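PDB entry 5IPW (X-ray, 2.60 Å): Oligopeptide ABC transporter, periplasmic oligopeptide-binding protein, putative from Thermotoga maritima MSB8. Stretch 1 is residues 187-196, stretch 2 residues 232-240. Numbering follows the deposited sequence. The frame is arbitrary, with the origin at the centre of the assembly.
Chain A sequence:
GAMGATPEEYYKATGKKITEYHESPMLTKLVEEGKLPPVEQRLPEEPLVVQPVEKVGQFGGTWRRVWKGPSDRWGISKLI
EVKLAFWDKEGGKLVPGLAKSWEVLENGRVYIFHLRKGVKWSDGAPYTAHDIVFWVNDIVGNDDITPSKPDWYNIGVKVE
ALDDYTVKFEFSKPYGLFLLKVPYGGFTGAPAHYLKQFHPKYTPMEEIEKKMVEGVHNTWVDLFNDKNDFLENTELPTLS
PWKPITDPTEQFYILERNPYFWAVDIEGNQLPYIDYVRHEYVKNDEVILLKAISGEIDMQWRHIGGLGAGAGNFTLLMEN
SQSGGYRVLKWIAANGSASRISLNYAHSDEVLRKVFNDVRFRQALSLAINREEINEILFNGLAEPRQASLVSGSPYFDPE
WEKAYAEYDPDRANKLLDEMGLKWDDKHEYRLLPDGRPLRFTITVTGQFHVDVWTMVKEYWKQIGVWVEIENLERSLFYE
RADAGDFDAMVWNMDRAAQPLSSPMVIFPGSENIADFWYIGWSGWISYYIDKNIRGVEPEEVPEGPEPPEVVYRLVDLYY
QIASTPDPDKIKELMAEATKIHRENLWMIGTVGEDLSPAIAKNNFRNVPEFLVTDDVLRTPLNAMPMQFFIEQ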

# COMPACT_ATOMS: atom_id res chain seq x y z
N PHE A 187 -4.75 -5.32 -14.08
CA PHE A 187 -5.72 -6.22 -14.69
C PHE A 187 -6.53 -5.60 -15.84
O PHE A 187 -7.34 -6.29 -16.47
CB PHE A 187 -6.64 -6.82 -13.61
CG PHE A 187 -5.89 -7.68 -12.64
CD1 PHE A 187 -5.60 -9.00 -12.94
CD2 PHE A 187 -5.40 -7.15 -11.46
CE1 PHE A 187 -4.87 -9.79 -12.07
CE2 PHE A 187 -4.68 -7.93 -10.57
CZ PHE A 187 -4.41 -9.25 -10.88
N THR A 188 -6.28 -4.33 -16.13
CA THR A 188 -6.90 -3.67 -17.26
C THR A 188 -6.33 -4.16 -18.58
O THR A 188 -6.91 -3.94 -19.64
CB THR A 188 -6.75 -2.15 -17.18
OG1 THR A 188 -5.37 -1.82 -17.03
CG2 THR A 188 -7.54 -1.62 -15.98
N GLY A 189 -5.17 -4.81 -18.53
CA GLY A 189 -4.61 -5.48 -19.70
C GLY A 189 -3.67 -4.60 -20.50
O GLY A 189 -3.11 -3.64 -19.98
N ALA A 190 -3.50 -4.93 -21.78
CA ALA A 190 -2.59 -4.20 -22.66
C ALA A 190 -3.11 -4.24 -24.10
O ALA A 190 -3.91 -5.11 -24.45
CB ALA A 190 -1.20 -4.81 -22.57
N PRO A 191 -2.67 -3.29 -24.94
CA PRO A 191 -3.25 -3.12 -26.27
C PRO A 191 -2.76 -4.13 -27.30
O PRO A 191 -1.76 -3.90 -27.98
CB PRO A 191 -2.82 -1.70 -26.65
CG PRO A 191 -1.54 -1.50 -25.92
CD PRO A 191 -1.67 -2.25 -24.63
N ALA A 192 -3.47 -5.24 -27.41
CA ALA A 192 -3.13 -6.31 -28.34
C ALA A 192 -3.00 -5.81 -29.77
O ALA A 192 -2.12 -6.24 -30.51
CB ALA A 192 -4.16 -7.41 -28.27
N HIS A 193 -3.85 -4.87 -30.16
CA HIS A 193 -3.83 -4.37 -31.54
C HIS A 193 -2.50 -3.71 -31.89
O HIS A 193 -2.09 -3.71 -33.06
CB HIS A 193 -5.00 -3.39 -31.79
CG HIS A 193 -4.81 -2.05 -31.17
ND1 HIS A 193 -5.03 -1.80 -29.83
CD2 HIS A 193 -4.42 -0.87 -31.71
CE1 HIS A 193 -4.79 -0.53 -29.57
NE2 HIS A 193 -4.42 0.06 -30.69
N TYR A 194 -1.83 -3.15 -30.88
CA TYR A 194 -0.52 -2.54 -31.05
C TYR A 194 0.62 -3.53 -30.81
O TYR A 194 1.61 -3.50 -31.53
CB TYR A 194 -0.34 -1.35 -30.09
CG TYR A 194 1.04 -0.72 -30.15
CD1 TYR A 194 1.42 0.09 -31.21
CD2 TYR A 194 1.96 -0.93 -29.12
CE1 TYR A 194 2.68 0.67 -31.26
CE2 TYR A 194 3.23 -0.35 -29.16
CZ TYR A 194 3.58 0.44 -30.23
OH TYR A 194 4.83 1.00 -30.27
N LEU A 195 0.49 -4.38 -29.79
CA LEU A 195 1.62 -5.20 -29.33
C LEU A 195 1.83 -6.53 -30.06
O LEU A 195 2.95 -7.05 -30.08
CB LEU A 195 1.49 -5.47 -27.83
CG LEU A 195 1.79 -4.26 -26.95
CD1 LEU A 195 1.43 -4.56 -25.50
CD2 LEU A 195 3.24 -3.84 -27.05
N LYS A 196 0.77 -7.08 -30.64
CA LYS A 196 0.86 -8.39 -31.31
C LYS A 196 1.91 -8.44 -32.42
O LYS A 196 2.46 -9.51 -32.70
CB LYS A 196 -0.50 -8.80 -31.88
CG LYS A 196 -1.43 -9.41 -30.85
CD LYS A 196 -2.76 -9.81 -31.46
CE LYS A 196 -3.54 -10.71 -30.52
NZ LYS A 196 -4.86 -11.13 -31.08
N GLU A 232 8.66 4.92 -21.45
CA GLU A 232 9.58 5.21 -22.56
C GLU A 232 8.87 5.34 -23.90
O GLU A 232 9.24 6.19 -24.71
CB GLU A 232 10.64 4.09 -22.68
CG GLU A 232 11.47 3.82 -21.43
CD GLU A 232 12.64 4.77 -21.25
OE1 GLU A 232 13.33 4.67 -20.21
OE2 GLU A 232 12.88 5.62 -22.15
N ASN A 233 7.86 4.50 -24.14
CA ASN A 233 7.25 4.42 -25.47
C ASN A 233 6.06 5.35 -25.69
O ASN A 233 4.91 5.02 -25.39
CB ASN A 233 6.87 2.98 -25.80
CG ASN A 233 6.38 2.83 -27.22
OD1 ASN A 233 6.54 3.74 -28.04
ND2 ASN A 233 5.77 1.69 -27.53
N THR A 234 6.36 6.51 -26.24
CA THR A 234 5.39 7.51 -26.69
C THR A 234 4.31 6.97 -27.64
O THR A 234 3.24 7.57 -27.81
CB THR A 234 6.18 8.70 -27.32
OG1 THR A 234 6.45 9.66 -26.30
CG2 THR A 234 5.45 9.37 -28.49
N GLU A 235 4.58 5.83 -28.28
CA GLU A 235 3.65 5.27 -29.25
C GLU A 235 2.69 4.26 -28.64
O GLU A 235 1.76 3.83 -29.32
CB GLU A 235 4.42 4.64 -30.41
CG GLU A 235 5.11 5.65 -31.29
CD GLU A 235 4.14 6.47 -32.12
OE1 GLU A 235 3.19 5.89 -32.67
OE2 GLU A 235 4.35 7.69 -32.24
N LEU A 236 2.89 3.90 -27.39
CA LEU A 236 2.09 2.87 -26.73
C LEU A 236 0.67 3.37 -26.40
O LEU A 236 0.50 4.29 -25.60
CB LEU A 236 2.80 2.43 -25.45
CG LEU A 236 2.10 1.37 -24.61
CD1 LEU A 236 2.00 0.09 -25.40
CD2 LEU A 236 2.85 1.13 -23.30
N PRO A 237 -0.37 2.77 -27.01
CA PRO A 237 -1.73 3.14 -26.63
C PRO A 237 -1.99 2.87 -25.17
O PRO A 237 -1.48 1.88 -24.63
CB PRO A 237 -2.61 2.22 -27.48
CG PRO A 237 -1.76 1.91 -28.66
CD PRO A 237 -0.37 1.80 -28.11
N THR A 238 -2.77 3.73 -24.53
CA THR A 238 -2.98 3.64 -23.09
C THR A 238 -4.44 3.92 -22.70
O THR A 238 -5.19 4.55 -23.45
CB THR A 238 -2.02 4.61 -22.35
OG1 THR A 238 -2.20 4.49 -20.93
CG2 THR A 238 -2.28 6.03 -22.75
N LEU A 239 -4.80 3.43 -21.51
CA LEU A 239 -6.08 3.73 -20.87
C LEU A 239 -5.94 4.80 -19.78
O LEU A 239 -6.92 5.18 -19.15
CB LEU A 239 -6.68 2.45 -20.28
CG LEU A 239 -7.07 1.39 -21.33
CD1 LEU A 239 -7.36 0.04 -20.72
CD2 LEU A 239 -8.28 1.84 -22.14
N SER A 240 -4.72 5.28 -19.58
CA SER A 240 -4.46 6.26 -18.52
C SER A 240 -5.01 7.65 -18.85
O SER A 240 -5.19 7.99 -20.02
CB SER A 240 -2.96 6.35 -18.26
OG SER A 240 -2.47 5.16 -17.69
O HOH W 1 7.61 3.02 -30.58

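A tyrosine laid flat against a turn organizes this contact: one face of the Y194 ring covers P237 CD, E235 O and L236 CA, while its hydroxyl takes the one hydrogen bond that crosses between the stretches. The proline supplies a CH-pi contact, with P237 CD 3.9 Å from the centroid of the Y194 ring and 27° off the ring normal. The pairing suits both partners, since the CD carbon of proline is bonded to the backbone nitrogen and its hydrogens carry a slight positive charge, which suits the electron-rich face of the ring. The fit is close, Y194 CG lying 3.5 Å from P237 CD.

At the far end of the ring, N233 ND2 donates to Y194 OH at 3.0 Å with a nearly straight N-H...O angle of 172°. Y194 is in the t rotamer (chi1 176°), and its OH lies at the amide of N233. The other end of the amide is occupied locally: E235 N donates to N233 OD1 at 2.9 Å, and water 1 donates to the same N233 OD1 at 2.8 Å. That water also makes a weak hydrogen bond to Y194 OH at 3.5 Å. The asparagine thus ties the tyrosine to the turn it helps to shape, a type I beta turn from N233 to L236 closed by L236 N donating to N233 O at 3.1 Å.

The backbones pair no strands. Stretch 2 has no regular helix or strand, and stretch 1 passes from loop into a short helix with P191 at the N-cap position. P191 O accepts from Y194 N at 3.0 Å and from L195 N at 2.9 Å. P191, the residue just before the helix, also points its CA-to-CB bond toward stretch 2. P191 and P237 are nearest neighbours in backbone register, their CA atoms 6.5 Å apart, and both point their CA-to-CB bonds toward the opposing stretch; P191 CB meets P237 CB at 4.0 Å.

L236 fills the space beside this pair. Its CA-to-CB bond points sideways, yet the end of the side chain comes nearer, placing L236 CD1 3.9 Å from both P191 CG and Y194 CD2. One methyl therefore touches the N-cap proline and the tyrosine together. Farther along, L239 CD1 comes 4.1 Å from T188 O and 4.2 Å from T188 CB, a loose contact where the CA atoms of T188 and L239 stand 8.3 Å apart. The rule to read here is economical: two prolines meet where the backbones are closest in register, a leucine fills beside them, and one directional polar bond fixes the tip of the aromatic ring.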